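Local structure of beta-lactamase (Sphaerobacter thermophilus, 4EWF) at residues A[162-175]-A[228-242]. The protein probably hydrolyses beta-lactams to substituted beta-amino acids, as a member of the class A beta-lactamase family. Sequence-based numbering, arbitrary orientation.
Sequences ATPDDYALAVQALL and GFITTPAGTLVVAVF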
loop_
_atom_site.group_PDB
_atom_site.type_symbol
_atom_site.label_atom_id
_atom_site.label_comp_id
_atom_site.label_asym_id
_atom_site.label_seq_id
_atom_site.Cartn_x
_atom_site.Cartn_y
_atom_site.Cartn_z
ATOM N N ALA A 162 6.672 -8.839 -2.210
ATOM C CA ALA A 162 5.361 -8.841 -1.585
ATOM C C ALA A 162 4.518 -9.971 -2.158
ATOM O O ALA A 162 4.774 -10.439 -3.270
ATOM C CB ALA A 162 4.664 -7.524 -1.860
ATOM N N THR A 163 3.488 -10.381 -1.421
ATOM C CA THR A 163 2.413 -11.154 -2.035
ATOM C C THR A 163 1.111 -10.452 -1.726
ATOM O O THR A 163 1.000 -9.775 -0.716
ATOM C CB THR A 163 2.322 -12.621 -1.526
ATOM O OG1 THR A 163 1.891 -12.625 -0.165
ATOM C CG2 THR A 163 3.664 -13.316 -1.631
ATOM N N PRO A 164 0.110 -10.606 -2.606
ATOM C CA PRO A 164 -1.200 -10.010 -2.314
ATOM C C PRO A 164 -1.746 -10.538 -0.970
ATOM O O PRO A 164 -2.245 -9.741 -0.170
ATOM C CB PRO A 164 -2.074 -10.474 -3.500
ATOM C CG PRO A 164 -1.085 -10.790 -4.617
ATOM C CD PRO A 164 0.134 -11.342 -3.889
ATOM N N ASP A 165 -1.624 -11.846 -0.718
ATOM C CA ASP A 165 -2.060 -12.422 0.561
ATOM C C ASP A 165 -1.463 -11.685 1.761
ATOM O O ASP A 165 -2.175 -11.356 2.722
ATOM C CB ASP A 165 -1.645 -13.901 0.689
ATOM C CG ASP A 165 -2.552 -14.843 -0.096
ATOM O OD1 ASP A 165 -3.608 -14.403 -0.611
ATOM O OD2 ASP A 165 -2.194 -16.032 -0.200
ATOM N N ASP A 166 -0.150 -11.477 1.727
ATOM C CA ASP A 166 0.538 -10.818 2.832
ATOM C C ASP A 166 0.046 -9.386 3.042
ATOM O O ASP A 166 -0.140 -8.946 4.173
ATOM C CB ASP A 166 2.051 -10.792 2.588
ATOM C CG ASP A 166 2.720 -12.139 2.882
ATOM O OD1 ASP A 166 1.995 -13.116 3.202
ATOM O OD2 ASP A 166 3.967 -12.223 2.771
ATOM N N TYR A 167 -0.147 -8.650 1.954
ATOM C CA TYR A 167 -0.549 -7.252 2.084
ATOM C C TYR A 167 -2.011 -7.090 2.487
ATOM O O TYR A 167 -2.382 -6.100 3.120
ATOM C CB TYR A 167 -0.129 -6.423 0.847
ATOM C CG TYR A 167 1.295 -5.968 1.066
ATOM C CD1 TYR A 167 1.559 -4.701 1.550
ATOM C CD2 TYR A 167 2.365 -6.853 0.903
ATOM C CE1 TYR A 167 2.848 -4.281 1.814
ATOM C CE2 TYR A 167 3.678 -6.446 1.178
ATOM C CZ TYR A 167 3.902 -5.150 1.641
ATOM O OH TYR A 167 5.176 -4.697 1.915
ATOM N N ALA A 168 -2.833 -8.090 2.179
ATOM C CA ALA A 168 -4.190 -8.090 2.698
ATOM C C ALA A 168 -4.156 -8.289 4.226
ATOM O O ALA A 168 -4.880 -7.614 4.957
ATOM C CB ALA A 168 -5.049 -9.154 2.004
ATOM N N LEU A 169 -3.290 -9.179 4.716
ATOM C CA LEU A 169 -3.161 -9.342 6.169
ATOM C C LEU A 169 -2.774 -8.019 6.820
ATOM O O LEU A 169 -3.255 -7.683 7.903
ATOM C CB LEU A 169 -2.112 -10.396 6.536
ATOM C CG LEU A 169 -2.380 -11.827 6.093
ATOM C CD1 LEU A 169 -1.158 -12.708 6.373
ATOM C CD2 LEU A 169 -3.647 -12.375 6.786
ATOM N N ALA A 170 -1.893 -7.276 6.165
ATOM C CA ALA A 170 -1.414 -6.014 6.726
ATOM C C ALA A 170 -2.561 -5.032 6.909
ATOM O O ALA A 170 -2.694 -4.405 7.959
ATOM C CB ALA A 170 -0.320 -5.398 5.835
ATOM N N VAL A 171 -3.376 -4.877 5.873
ATOM C CA VAL A 171 -4.518 -3.969 5.959
ATOM C C VAL A 171 -5.517 -4.466 6.998
ATOM O O VAL A 171 -6.075 -3.675 7.753
ATOM C CB VAL A 171 -5.231 -3.807 4.586
ATOM C CG1 VAL A 171 -6.485 -2.939 4.713
ATOM C CG2 VAL A 171 -4.273 -3.228 3.547
ATOM N N GLN A 172 -5.749 -5.776 7.051
ATOM C CA GLN A 172 -6.686 -6.295 8.049
ATOM C C GLN A 172 -6.211 -5.998 9.459
ATOM O O GLN A 172 -7.017 -5.678 10.342
ATOM C CB GLN A 172 -6.927 -7.801 7.882
ATOM C CG GLN A 172 -7.744 -8.163 6.653
ATOM C CD GLN A 172 -7.886 -9.667 6.498
ATOM O OE1 GLN A 172 -6.897 -10.384 6.343
ATOM N NE2 GLN A 172 -9.113 -10.150 6.560
ATOM N N ALA A 173 -4.904 -6.095 9.675
ATOM C CA ALA A 173 -4.362 -5.825 10.997
ATOM C C ALA A 173 -4.647 -4.373 11.402
ATOM O O ALA A 173 -4.995 -4.105 12.549
ATOM C CB ALA A 173 -2.857 -6.127 11.043
ATOM N N LEU A 174 -4.501 -3.441 10.462
ATOM C CA LEU A 174 -4.795 -2.039 10.766
ATOM C C LEU A 174 -6.272 -1.867 11.105
ATOM O O LEU A 174 -6.616 -1.221 12.088
ATOM C CB LEU A 174 -4.415 -1.122 9.600
ATOM C CG LEU A 174 -2.912 -0.948 9.331
ATOM C CD1 LEU A 174 -2.672 -0.231 8.009
ATOM C CD2 LEU A 174 -2.240 -0.185 10.470
ATOM N N LEU A 175 -7.143 -2.446 10.279
ATOM C CA LEU A 175 -8.589 -2.312 10.473
ATOM C C LEU A 175 -9.083 -2.931 11.786
ATOM O O LEU A 175 -10.104 -2.518 12.327
ATOM C CB LEU A 175 -9.339 -2.948 9.293
ATOM C CG LEU A 175 -9.160 -2.227 7.953
ATOM C CD1 LEU A 175 -9.711 -3.064 6.817
ATOM C CD2 LEU A 175 -9.862 -0.879 7.997
ATOM N N GLY A 228 -5.022 -1.378 -0.141
ATOM C CA GLY A 228 -5.791 -0.523 0.748
ATOM C C GLY A 228 -7.161 -1.032 1.139
ATOM O O GLY A 228 -7.416 -2.238 1.123
ATOM N N PHE A 229 -8.047 -0.104 1.496
ATOM C CA PHE A 229 -9.359 -0.479 1.968
ATOM C C PHE A 229 -10.401 0.512 1.480
ATOM O O PHE A 229 -10.101 1.669 1.190
ATOM C CB PHE A 229 -9.377 -0.497 3.498
ATOM C CG PHE A 229 -9.214 0.860 4.104
ATOM C CD1 PHE A 229 -10.326 1.612 4.464
ATOM C CD2 PHE A 229 -7.948 1.407 4.284
ATOM C CE1 PHE A 229 -10.180 2.877 5.019
ATOM C CE2 PHE A 229 -7.795 2.676 4.843
ATOM C CZ PHE A 229 -8.908 3.413 5.195
ATOM N N ILE A 230 -11.633 0.041 1.401
ATOM C CA ILE A 230 -12.768 0.917 1.151
ATOM C C ILE A 230 -13.848 0.627 2.187
ATOM O O ILE A 230 -14.264 -0.522 2.361
ATOM C CB ILE A 230 -13.328 0.737 -0.265
ATOM C CG1 ILE A 230 -12.265 1.104 -1.301
ATOM C CG2 ILE A 230 -14.564 1.597 -0.461
ATOM C CD1 ILE A 230 -12.588 0.607 -2.672
ATOM N N THR A 231 -14.298 1.672 2.875
ATOM C CA THR A 231 -15.290 1.520 3.928
ATOM C C THR A 231 -16.563 2.280 3.572
ATOM O O THR A 231 -16.509 3.459 3.222
ATOM C CB THR A 231 -14.754 2.044 5.280
ATOM O OG1 THR A 231 -13.717 1.182 5.750
ATOM C CG2 THR A 231 -15.860 2.088 6.324
ATOM N N THR A 232 -17.699 1.591 3.628
ATOM C CA THR A 232 -19.006 2.245 3.543
ATOM C C THR A 232 -19.810 1.858 4.785
ATOM O O THR A 232 -19.381 0.997 5.559
ATOM C CB THR A 232 -19.791 1.821 2.283
ATOM O OG1 THR A 232 -20.469 0.581 2.531
ATOM C CG2 THR A 232 -18.869 1.662 1.094
ATOM N N PRO A 233 -20.980 2.490 4.991
ATOM C CA PRO A 233 -21.800 2.108 6.151
ATOM C C PRO A 233 -22.167 0.618 6.155
ATOM O O PRO A 233 -22.460 0.050 7.208
ATOM C CB PRO A 233 -23.054 2.981 6.003
ATOM C CG PRO A 233 -23.036 3.478 4.585
ATOM C CD PRO A 233 -21.596 3.570 4.201
ATOM N N ALA A 234 -22.133 -0.005 4.983
ATOM C CA ALA A 234 -22.463 -1.419 4.836
ATOM C C ALA A 234 -21.296 -2.369 5.164
ATOM O O ALA A 234 -21.502 -3.580 5.293
ATOM C CB ALA A 234 -22.967 -1.685 3.430
ATOM N N GLY A 235 -20.078 -1.829 5.284
ATOM C CA GLY A 235 -18.914 -2.642 5.617
ATOM C C GLY A 235 -17.644 -2.233 4.883
ATOM O O GLY A 235 -17.638 -1.251 4.133
ATOM N N THR A 236 -16.566 -2.988 5.093
ATOM C CA THR A 236 -15.262 -2.627 4.532
ATOM C C THR A 236 -14.700 -3.694 3.598
ATOM O O THR A 236 -14.702 -4.879 3.922
ATOM C CB THR A 236 -14.227 -2.352 5.647
ATOM O OG1 THR A 236 -14.647 -1.218 6.408
ATOM C CG2 THR A 236 -12.849 -2.062 5.048
ATOM N N LEU A 237 -14.215 -3.252 2.442
ATOM C CA LEU A 237 -13.567 -4.119 1.483
ATOM C C LEU A 237 -12.041 -3.993 1.605
ATOM O O LEU A 237 -11.502 -2.886 1.556
ATOM C CB LEU A 237 -13.988 -3.707 0.070
ATOM C CG LEU A 237 -13.477 -4.613 -1.045
ATOM C CD1 LEU A 237 -14.293 -5.899 -1.031
ATOM C CD2 LEU A 237 -13.591 -3.923 -2.390
ATOM N N VAL A 238 -11.337 -5.112 1.755
ATOM C CA VAL A 238 -9.869 -5.052 1.724
ATOM C C VAL A 238 -9.369 -5.431 0.337
ATOM O O VAL A 238 -9.782 -6.441 -0.214
ATOM C CB VAL A 238 -9.230 -5.982 2.777
ATOM C CG1 VAL A 238 -7.720 -6.004 2.631
ATOM C CG2 VAL A 238 -9.638 -5.547 4.190
ATOM N N VAL A 239 -8.471 -4.620 -0.218
ATOM C CA VAL A 239 -7.998 -4.819 -1.580
ATOM C C VAL A 239 -6.470 -4.757 -1.692
ATOM O O VAL A 239 -5.860 -3.735 -1.413
ATOM C CB VAL A 239 -8.608 -3.763 -2.529
ATOM C CG1 VAL A 239 -8.035 -3.920 -3.955
ATOM C CG2 VAL A 239 -10.130 -3.866 -2.508
ATOM N N ALA A 240 -5.861 -5.859 -2.103
ATOM C CA ALA A 240 -4.425 -5.866 -2.371
ATOM C C ALA A 240 -4.195 -6.390 -3.793
ATOM O O ALA A 240 -4.367 -7.576 -4.068
ATOM C CB ALA A 240 -3.690 -6.729 -1.330
ATOM N N VAL A 241 -3.863 -5.492 -4.709
ATOM C CA VAL A 241 -3.656 -5.885 -6.096
ATOM C C VAL A 241 -2.265 -5.491 -6.549
ATOM O O VAL A 241 -1.855 -4.346 -6.381
ATOM C CB VAL A 241 -4.699 -5.230 -7.018
ATOM C CG1 VAL A 241 -4.442 -5.589 -8.481
ATOM C CG2 VAL A 241 -6.094 -5.672 -6.591
ATOM N N PHE A 242 -1.535 -6.465 -7.085
ATOM C CA PHE A 242 -0.217 -6.245 -7.660
ATOM C C PHE A 242 -0.275 -6.551 -9.139
ATOM O O PHE A 242 -0.905 -7.530 -9.543
ATOM C CB PHE A 242 0.822 -7.132 -6.951
ATOM C CG PHE A 242 1.070 -6.710 -5.526
ATOM C CD1 PHE A 242 2.220 -6.012 -5.187
ATOM C CD2 PHE A 242 0.119 -6.948 -4.543
ATOM C CE1 PHE A 242 2.447 -5.595 -3.872
ATOM C CE2 PHE A 242 0.333 -6.531 -3.218
ATOM C CZ PHE A 242 1.504 -5.845 -2.890
#
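Helix 164-175 packs on the hairpin 228-242, touching the sheet most closely along strand 235-242, where P164 lies beside A240 and the axes run 7.5 Å apart at 149°, while V171 sits over G228 of the partner strand. The contact is a worked example of apolar packing between a helix and a sheet. A240 offers only a methyl, and its CB comes within 3.5 Å of P164 O, so the first helical turn lies low over the strand; V171 CG1 lies 3.8 Å from G228 O. V238 spreads its two methyls between neighbouring helical turns: with CG1 anti to the backbone N (chi1 174°), that branch meets V171 CB, whereas CG2 packs 3.6 Å from L175 CD1. That leucine methyl also faces T236 CG2 tip to tip and lies near F229 CB. At the other end the F242 ring turns its edge to the face of Y167 in an offset T-shaped pair, centroids 5.8 Å apart and planes at 65°. A162 CB closes on F242 CE1 at 3.6 Å, and P164 flanks the same ring. L174 packs against helix 182-192. Such apolar helix-on-sheet packing is characteristic of the alpha/beta/alpha sandwich of class A beta-lactamases, here joining a helix to adjacent strands of the central antiparallel sheet.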